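Side-chain contacts in putative O-methyltransferase (Klebsiella pneumoniae subsp. pneumoniae, PDB 3TFW), which probably transfers a methyl group from S-adenosylmethionine to a hydroxyl oxygen of an acceptor: residues A[151-156]-A[195-200]; A[171-176]-A[184-189]. One frame throughout, in Å; residues are numbered along the deposited sequence.

Interaction 1 of 2, residues A[151-156]-A[195-200]; sequences HYLRWA and EMMGAE
Met196, a selenomethionine, spans the gap between helix 149-158 and helix 185-199 and meets Leu153 tip to tip. Its CG is anti to the backbone N (chi1 -178°), and the chain stays extended beyond it. CB leads toward the other helix. Met196 CG then comes within 4.1 Å of Leu153 CD2. Met196 SE lies 3.9 Å from Leu153 CD2 and almost as near to Leu153 CB. CE goes furthest, past the leucine to the backbone of helix 149-158. Met196 CE lies 3.6 Å from Arg154 N and 3.9 Å from Arg154 CB. The two helix segments run roughly the same way, 35° apart, with axes 10.8 Å from each other. Both helices pack on one face of the central sheet of the Rossmann-like methyltransferase fold. Side chains from both helices bridge this spacing. Met197, also a selenomethionine, crosses Leu153 at about a right angle. Its chain bends at the last torsion (chi3 -59°), which brings Met197 CE to 3.8 Å from Leu153 CD2. Met197 also rests on strands 203-211 and 217-224 and on Leu23 of the second subunit. Toward the surface, Arg154 turns to its own helix. Arg154 NH1 and NH2 both donate to His151 ND1, at 3.2 and 3.1 Å. The acceptor lies in the guanidinium plane, while the donors sit somewhat out of the ring plane.

Interaction 2 of 2, residues A[171-176]-A[184-189]; sequences VVRDGE and DERVQG
Arg173 has CG beside its backbone N (chi1 -40°) and bends again at chi2 and chi3, which folds its guanidinium back toward Arg186. Arg186 also bends, at chi3 (-68°), and this turns the edge of its guanidinium to Asp184. The two arginine side chains cross at about a right angle, with their guanidinium planes 64° apart. Arg173 NH2 lies over one face of the Arg186 guanidinium and is 3.6 Å from Arg186 CD. The close like charges are probably eased by Asp184. Arg186 grips that carboxylate side-on. Arg186 NE meets the syn lone pair of Asp184 OD1 at 3.1 Å, in a nearly straight bond. Its NH2 bonds Asp184 OD2. Water 1 links Arg173 to the same carboxylate: it accepts from Arg173 NE at 2.8 Å and donates to Asp184 OD2 at 2.9 Å. Arg173 NH1 is held by the carbonyl O of Asn170. Beside this polar cluster, buried Val187 packs on Glu176 and Arg173. Val187 CG2 lies 3.7 Å from Glu176 CB, and Val187 CG1 touches Glu176 O. Val187 CG2 also meets CB and CG of Arg173, which slides past it in the opposite direction. Glu176 OE1 is hydrogen-bonded to Asn179. Asp184 has a second role at the start of helix 185-199. Asp184 OD1 also accepts from Arg186 N at 2.9 Å, met from above the carboxylate plane. This is a helix N-cap, here reinforced by a salt bridge to the same residue, where the loop after strand 165-169 enters the helix.

Overall arrangement
The chain starts with helices 8-23, 28-39 and 49-62, then lays down strands 66-70, 90-95, 117-121 and 139-142 with helices between them, before helix 149-158. Interaction 1 begins on that helix. Strand 165-169 follows, and the loop after it starts interaction 2. That contact closes a short loop, with seven residues between its segments, at the beginning of helix 185-199. The same helix runs on to its C-terminal end, where interaction 1 closes a longer loop of 38 residues. The shorter loop therefore lies within the longer one. Together they tie both ends of helix 185-199, one to the loop and one to helix 149-158. Both contacts also reach the second subunit.

Interaction 1 of 2, residues A[151-156]-A[195-200]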
ATOM      1  N   HIS A 151     -16.799 -15.955  -1.929  1.00 15.94           N
ATOM      2  CA  HIS A 151     -18.115 -15.435  -2.321  1.00 15.66           C
ATOM      3  C   HIS A 151     -18.127 -13.911  -2.387  1.00 15.28           C
ATOM      4  O   HIS A 151     -18.723 -13.317  -3.292  1.00 14.65           O
ATOM      5  CB  HIS A 151     -19.204 -15.923  -1.351  1.00 15.85           C
ATOM      6  CG  HIS A 151     -19.357 -17.412  -1.318  1.00 17.61           C
ATOM      7  ND1 HIS A 151     -19.864 -18.131  -2.377  1.00 18.19           N
ATOM      8  CD2 HIS A 151     -19.087 -18.315  -0.344  1.00 19.34           C
ATOM      9  CE1 HIS A 151     -19.889 -19.414  -2.063  1.00 20.21           C
ATOM     10  NE2 HIS A 151     -19.420 -19.554  -0.836  1.00 19.32           N
ATOM     11  N   TYR A 152     -17.475 -13.283  -1.410  1.00 14.94           N
ATOM     12  CA  TYR A 152     -17.341 -11.835  -1.397  1.00 14.90           C
ATOM     13  C   TYR A 152     -16.576 -11.335  -2.621  1.00 14.63           C
ATOM     14  O   TYR A 152     -16.957 -10.332  -3.222  1.00 14.24           O
ATOM     15  CB  TYR A 152     -16.689 -11.359  -0.097  1.00 14.96           C
ATOM     16  CG  TYR A 152     -17.516 -11.695   1.121  1.00 16.07           C
ATOM     17  CD1 TYR A 152     -18.906 -11.587   1.088  1.00 18.09           C
ATOM     18  CD2 TYR A 152     -16.916 -12.159   2.294  1.00 19.12           C
ATOM     19  CE1 TYR A 152     -19.685 -11.919   2.185  1.00 17.84           C
ATOM     20  CE2 TYR A 152     -17.695 -12.483   3.416  1.00 19.56           C
ATOM     21  CZ  TYR A 152     -19.073 -12.359   3.341  1.00 19.33           C
ATOM     22  OH  TYR A 152     -19.853 -12.663   4.425  1.00 21.29           O
ATOM     23  N   LEU A 153     -15.531 -12.061  -3.017  1.00 14.11           N
ATOM     24  CA  LEU A 153     -14.768 -11.693  -4.215  1.00 14.79           C
ATOM     25  C   LEU A 153     -15.617 -11.759  -5.491  1.00 14.96           C
ATOM     26  O   LEU A 153     -15.513 -10.891  -6.365  1.00 14.06           O
ATOM     27  CB  LEU A 153     -13.506 -12.561  -4.361  1.00 14.61           C
ATOM     28  CG  LEU A 153     -12.492 -12.164  -5.459  1.00 15.89           C
ATOM     29  CD1 LEU A 153     -12.120 -10.664  -5.438  1.00 15.07           C
ATOM     30  CD2 LEU A 153     -11.230 -13.009  -5.339  1.00 16.79           C
ATOM     31  N   ARG A 154     -16.449 -12.794  -5.595  1.00 15.20           N
ATOM     32  CA  ARG A 154     -17.346 -12.935  -6.745  1.00 15.51           C
ATOM     33  C   ARG A 154     -18.293 -11.736  -6.865  1.00 14.83           C
ATOM     34  O   ARG A 154     -18.418 -11.150  -7.942  1.00 14.58           O
ATOM     35  CB  ARG A 154     -18.125 -14.254  -6.673  1.00 15.87           C
ATOM     36  CG  ARG A 154     -19.164 -14.413  -7.787  1.00 18.32           C
ATOM     37  CD  ARG A 154     -19.852 -15.779  -7.738  1.00 20.59           C
ATOM     38  NE  ARG A 154     -20.782 -15.885  -6.621  1.00 20.19           N
ATOM     39  CZ  ARG A 154     -20.523 -16.571  -5.516  1.00 20.58           C
ATOM     40  NH1 ARG A 154     -19.370 -17.219  -5.394  1.00 21.76           N
ATOM     41  NH2 ARG A 154     -21.408 -16.618  -4.536  1.00 21.45           N
ATOM     42  N   TRP A 155     -18.928 -11.364  -5.753  1.00 14.37           N
ATOM     43  CA  TRP A 155     -19.800 -10.180  -5.708  1.00 14.09           C
ATOM     44  C   TRP A 155     -19.032  -8.876  -5.948  1.00 13.74           C
ATOM     45  O   TRP A 155     -19.533  -7.966  -6.623  1.00 13.95           O
ATOM     46  CB  TRP A 155     -20.569 -10.131  -4.380  1.00 13.87           C
ATOM     47  CG  TRP A 155     -21.714 -11.076  -4.363  1.00 15.31           C
ATOM     48  CD1 TRP A 155     -21.844 -12.208  -3.598  1.00 15.34           C
ATOM     49  CD2 TRP A 155     -22.896 -10.990  -5.161  1.00 16.08           C
ATOM     50  NE1 TRP A 155     -23.045 -12.825  -3.871  1.00 16.25           N
ATOM     51  CE2 TRP A 155     -23.709 -12.103  -4.827  1.00 17.55           C
ATOM     52  CE3 TRP A 155     -23.353 -10.079  -6.121  1.00 17.62           C
ATOM     53  CZ2 TRP A 155     -24.958 -12.329  -5.423  1.00 18.53           C
ATOM     54  CZ3 TRP A 155     -24.596 -10.302  -6.719  1.00 17.90           C
ATOM     55  CH2 TRP A 155     -25.387 -11.423  -6.363  1.00 19.04           C
ATOM     56  N   ALA A 156     -17.813  -8.789  -5.412  1.00 13.29           N
ATOM     57  CA  ALA A 156     -16.950  -7.613  -5.631  1.00 13.42           C
ATOM     58  C   ALA A 156     -16.716  -7.438  -7.131  1.00 13.81           C
ATOM     59  O   ALA A 156     -16.833  -6.332  -7.661  1.00 13.83           O
ATOM     60  CB  ALA A 156     -15.583  -7.760  -4.889  1.00 12.76           C
ATOM     61  N   GLU A 195      -6.320 -17.856  -4.270  1.00 23.94           N
ATOM     62  CA  GLU A 195      -6.207 -18.663  -5.483  1.00 25.07           C
ATOM     63  C   GLU A 195      -7.173 -18.224  -6.592  1.00 25.00           C
ATOM     64  O   GLU A 195      -6.786 -18.161  -7.755  1.00 24.78           O
ATOM     65  CB  GLU A 195      -6.350 -20.148  -5.149  1.00 25.85           C
ATOM     66  CG  GLU A 195      -5.059 -20.698  -4.516  1.00 28.98           C
ATOM     67  CD  GLU A 195      -5.248 -21.992  -3.744  1.00 33.26           C
ATOM     68  OE1 GLU A 195      -6.337 -22.610  -3.835  1.00 36.33           O
ATOM     69  OE2 GLU A 195      -4.294 -22.383  -3.034  1.00 34.00           O
HETATM   70  N   MSE A 196      -8.413 -17.908  -6.216  1.00 25.07           N
HETATM   71  CA  MSE A 196      -9.412 -17.362  -7.132  1.00 25.37           C
HETATM   72  C   MSE A 196      -8.888 -16.059  -7.736  1.00 24.17           C
HETATM   73  O   MSE A 196      -8.978 -15.841  -8.949  1.00 23.74           O
HETATM   74  CB  MSE A 196     -10.719 -17.109  -6.366  1.00 26.25           C
HETATM   75  CG  MSE A 196     -11.877 -16.591  -7.194  1.00 30.84           C
HETATM   76 SE   MSE A 196     -13.467 -16.161  -6.098  1.00 43.66          SE
HETATM   77  CE  MSE A 196     -14.387 -15.056  -7.407  1.00 38.91           C
HETATM   78  N   MSE A 197      -8.340 -15.206  -6.880  1.00 22.96           N
HETATM   79  CA  MSE A 197      -7.804 -13.915  -7.296  1.00 22.95           C
HETATM   80  C   MSE A 197      -6.660 -14.079  -8.301  1.00 22.50           C
HETATM   81  O   MSE A 197      -6.629 -13.411  -9.335  1.00 21.79           O
HETATM   82  CB  MSE A 197      -7.335 -13.137  -6.069  1.00 22.90           C
HETATM   83  CG  MSE A 197      -6.720 -11.767  -6.339  1.00 23.81           C
HETATM   84 SE   MSE A 197      -6.487 -10.787  -4.640  1.00 29.57          SE
HETATM   85  CE  MSE A 197      -8.364 -10.808  -4.139  1.00 28.24           C
ATOM     86  N   GLY A 198      -5.737 -14.986  -7.998  1.00 22.73           N
ATOM     87  CA  GLY A 198      -4.591 -15.239  -8.874  1.00 22.82           C
ATOM     88  C   GLY A 198      -4.946 -15.799 -10.241  1.00 23.16           C
ATOM     89  O   GLY A 198      -4.222 -15.567 -11.218  1.00 23.50           O
ATOM     90  N   ALA A 199      -6.066 -16.518 -10.316  1.00 23.27           N
ATOM     91  CA  ALA A 199      -6.498 -17.183 -11.551  1.00 22.98           C
ATOM     92  C   ALA A 199      -7.474 -16.345 -12.376  1.00 23.13           C
ATOM     93  O   ALA A 199      -7.875 -16.745 -13.472  1.00 22.44           O
ATOM     94  CB  ALA A 199      -7.107 -18.523 -11.226  1.00 23.83           C
ATOM     95  N   GLU A 200      -7.851 -15.181 -11.844  1.00 22.45           N
ATOM     96  CA  GLU A 200      -8.797 -14.274 -12.495  1.00 22.39           C
ATOM     97  C   GLU A 200      -8.080 -13.254 -13.391  1.00 22.24           C
ATOM     98  O   GLU A 200      -7.421 -12.346 -12.884  1.00 22.59           O
ATOM     99  CB  GLU A 200      -9.644 -13.551 -11.432  1.00 22.38           C
ATOM    100  CG  GLU A 200     -10.635 -12.531 -11.981  1.00 22.57           C
ATOM    101  CD  GLU A 200     -11.590 -13.149 -12.981  1.00 23.74           C
ATOM    102  OE1 GLU A 200     -12.421 -13.988 -12.572  1.00 22.69           O
ATOM    103  OE2 GLU A 200     -11.500 -12.795 -14.175  1.00 23.36           O
TER

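Interaction 2 of 2, residues A[171-176]-A[184-189]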
ATOM      1  N   VAL A 171      -5.251 -11.633   5.742  1.00 19.35           N
ATOM      2  CA  VAL A 171      -5.120 -12.849   4.946  1.00 20.01           C
ATOM      3  C   VAL A 171      -4.019 -13.820   5.399  1.00 20.37           C
ATOM      4  O   VAL A 171      -3.956 -14.939   4.905  1.00 20.89           O
ATOM      5  CB  VAL A 171      -4.944 -12.534   3.424  1.00 19.54           C
ATOM      6  CG1 VAL A 171      -6.224 -11.931   2.859  1.00 19.78           C
ATOM      7  CG2 VAL A 171      -3.739 -11.611   3.173  1.00 19.18           C
ATOM      8  N   VAL A 172      -3.172 -13.396   6.329  1.00 20.73           N
ATOM      9  CA  VAL A 172      -1.995 -14.187   6.714  1.00 20.99           C
ATOM     10  C   VAL A 172      -2.317 -15.297   7.731  1.00 21.75           C
ATOM     11  O   VAL A 172      -1.714 -16.372   7.691  1.00 22.25           O
ATOM     12  CB  VAL A 172      -0.854 -13.256   7.173  1.00 21.17           C
ATOM     13  CG1 VAL A 172       0.261 -14.016   7.909  1.00 21.69           C
ATOM     14  CG2 VAL A 172      -0.300 -12.506   5.965  1.00 19.85           C
ATOM     15  N   ARG A 173      -3.274 -15.034   8.623  1.00 22.31           N
ATOM     16  CA  ARG A 173      -3.762 -16.029   9.606  1.00 23.19           C
ATOM     17  C   ARG A 173      -2.630 -16.601  10.470  1.00 23.88           C
ATOM     18  O   ARG A 173      -2.566 -17.815  10.688  1.00 24.08           O
ATOM     19  CB  ARG A 173      -4.520 -17.183   8.918  1.00 22.88           C
ATOM     20  CG  ARG A 173      -5.445 -16.786   7.745  1.00 23.69           C
ATOM     21  CD  ARG A 173      -6.424 -15.682   8.118  1.00 23.57           C
ATOM     22  NE  ARG A 173      -7.217 -16.010   9.304  1.00 24.08           N
ATOM     23  CZ  ARG A 173      -8.068 -15.174   9.902  1.00 24.37           C
ATOM     24  NH1 ARG A 173      -8.259 -13.946   9.433  1.00 23.60           N
ATOM     25  NH2 ARG A 173      -8.735 -15.574  10.975  1.00 23.79           N
ATOM     26  N   ASP A 174      -1.749 -15.721  10.938  1.00 24.80           N
ATOM     27  CA  ASP A 174      -0.569 -16.103  11.738  1.00 26.71           C
ATOM     28  C   ASP A 174       0.313 -17.172  11.057  1.00 26.73           C
ATOM     29  O   ASP A 174       0.918 -18.036  11.713  1.00 26.95           O
ATOM     30  CB  ASP A 174      -0.996 -16.526  13.158  1.00 27.30           C
ATOM     31  CG  ASP A 174       0.158 -16.515  14.142  1.00 30.22           C
ATOM     32  OD1 ASP A 174       0.850 -15.478  14.243  1.00 32.21           O
ATOM     33  OD2 ASP A 174       0.370 -17.551  14.812  1.00 34.19           O
ATOM     34  N   GLY A 175       0.384 -17.110   9.729  1.00 26.54           N
ATOM     35  CA  GLY A 175       1.188 -18.050   8.962  1.00 26.72           C
ATOM     36  C   GLY A 175       0.443 -19.246   8.415  1.00 26.88           C
ATOM     37  O   GLY A 175       0.940 -19.912   7.514  1.00 27.16           O
ATOM     38  N   GLU A 176      -0.754 -19.519   8.945  1.00 27.19           N
ATOM     39  CA  GLU A 176      -1.531 -20.696   8.549  1.00 27.52           C
ATOM     40  C   GLU A 176      -2.055 -20.676   7.113  1.00 27.21           C
ATOM     41  O   GLU A 176      -2.436 -21.720   6.573  1.00 26.82           O
ATOM     42  CB  GLU A 176      -2.671 -20.976   9.546  1.00 28.25           C
ATOM     43  CG  GLU A 176      -2.208 -21.659  10.834  1.00 30.33           C
ATOM     44  CD  GLU A 176      -1.466 -22.960  10.560  1.00 34.01           C
ATOM     45  OE1 GLU A 176      -2.107 -23.954  10.139  1.00 34.78           O
ATOM     46  OE2 GLU A 176      -0.230 -22.977  10.749  1.00 35.58           O
ATOM     47  N   ASP A 184      -9.167 -25.247   9.661  1.00 29.42           N
ATOM     48  CA  ASP A 184      -9.746 -23.944   9.987  1.00 28.20           C
ATOM     49  C   ASP A 184     -10.452 -23.396   8.744  1.00 27.48           C
ATOM     50  O   ASP A 184      -9.799 -23.095   7.742  1.00 27.72           O
ATOM     51  CB  ASP A 184      -8.622 -23.008  10.447  1.00 27.66           C
ATOM     52  CG  ASP A 184      -9.114 -21.639  10.908  1.00 27.88           C
ATOM     53  OD1 ASP A 184     -10.303 -21.292  10.700  1.00 27.54           O
ATOM     54  OD2 ASP A 184      -8.289 -20.896  11.480  1.00 26.09           O
ATOM     55  N   GLU A 185     -11.779 -23.269   8.810  1.00 26.44           N
ATOM     56  CA  GLU A 185     -12.561 -22.777   7.671  1.00 25.17           C
ATOM     57  C   GLU A 185     -12.141 -21.376   7.224  1.00 23.97           C
ATOM     58  O   GLU A 185     -12.324 -21.017   6.056  1.00 23.59           O
ATOM     59  CB  GLU A 185     -14.073 -22.804   7.950  1.00 25.37           C
ATOM     60  CG  GLU A 185     -14.711 -24.201   8.022  1.00 26.45           C
ATOM     61  CD  GLU A 185     -14.751 -24.767   9.441  1.00 28.07           C
ATOM     62  OE1 GLU A 185     -13.883 -24.408  10.262  1.00 28.87           O
ATOM     63  OE2 GLU A 185     -15.662 -25.574   9.735  1.00 29.94           O
ATOM     64  N   ARG A 186     -11.581 -20.597   8.149  1.00 23.08           N
ATOM     65  CA  ARG A 186     -11.109 -19.239   7.855  1.00 22.69           C
ATOM     66  C   ARG A 186      -9.863 -19.285   6.978  1.00 22.36           C
ATOM     67  O   ARG A 186      -9.730 -18.494   6.044  1.00 22.13           O
ATOM     68  CB  ARG A 186     -10.829 -18.466   9.138  1.00 22.59           C
ATOM     69  CG  ARG A 186     -12.030 -18.356  10.077  1.00 23.60           C
ATOM     70  CD  ARG A 186     -11.635 -17.717  11.390  1.00 26.08           C
ATOM     71  NE  ARG A 186     -10.742 -18.583  12.157  1.00 26.16           N
ATOM     72  CZ  ARG A 186     -10.195 -18.257  13.323  1.00 27.29           C
ATOM     73  NH1 ARG A 186     -10.443 -17.073  13.875  1.00 26.64           N
ATOM     74  NH2 ARG A 186      -9.388 -19.116  13.932  1.00 26.15           N
ATOM     75  N   VAL A 187      -8.967 -20.227   7.278  1.00 22.07           N
ATOM     76  CA  VAL A 187      -7.819 -20.524   6.425  1.00 21.97           C
ATOM     77  C   VAL A 187      -8.233 -21.060   5.054  1.00 21.88           C
ATOM     78  O   VAL A 187      -7.705 -20.627   4.031  1.00 22.13           O
ATOM     79  CB  VAL A 187      -6.824 -21.501   7.112  1.00 22.14           C
ATOM     80  CG1 VAL A 187      -5.726 -21.929   6.143  1.00 21.72           C
ATOM     81  CG2 VAL A 187      -6.216 -20.844   8.334  1.00 22.03           C
ATOM     82  N   GLN A 188      -9.184 -21.987   5.030  1.00 22.08           N
ATOM     83  CA  GLN A 188      -9.691 -22.523   3.770  1.00 22.39           C
ATOM     84  C   GLN A 188     -10.261 -21.401   2.883  1.00 21.82           C
ATOM     85  O   GLN A 188      -9.956 -21.332   1.689  1.00 21.79           O
ATOM     86  CB  GLN A 188     -10.759 -23.589   4.028  1.00 22.82           C
ATOM     87  CG  GLN A 188     -10.236 -24.886   4.657  1.00 25.31           C
ATOM     88  CD  GLN A 188     -11.352 -25.738   5.246  1.00 29.20           C
ATOM     89  OE1 GLN A 188     -12.525 -25.592   4.881  1.00 30.89           O
ATOM     90  NE2 GLN A 188     -10.994 -26.628   6.171  1.00 29.79           N
ATOM     91  N   GLY A 189     -11.075 -20.532   3.480  1.00 21.13           N
ATOM     92  CA  GLY A 189     -11.697 -19.410   2.761  1.00 20.55           C
ATOM     93  C   GLY A 189     -10.688 -18.429   2.186  1.00 20.44           C
ATOM     94  O   GLY A 189     -10.815 -17.989   1.033  1.00 20.65           O
TER
HETATM   95  O   HOH W   1      -7.343 -18.243  11.034  1.00 36.83           O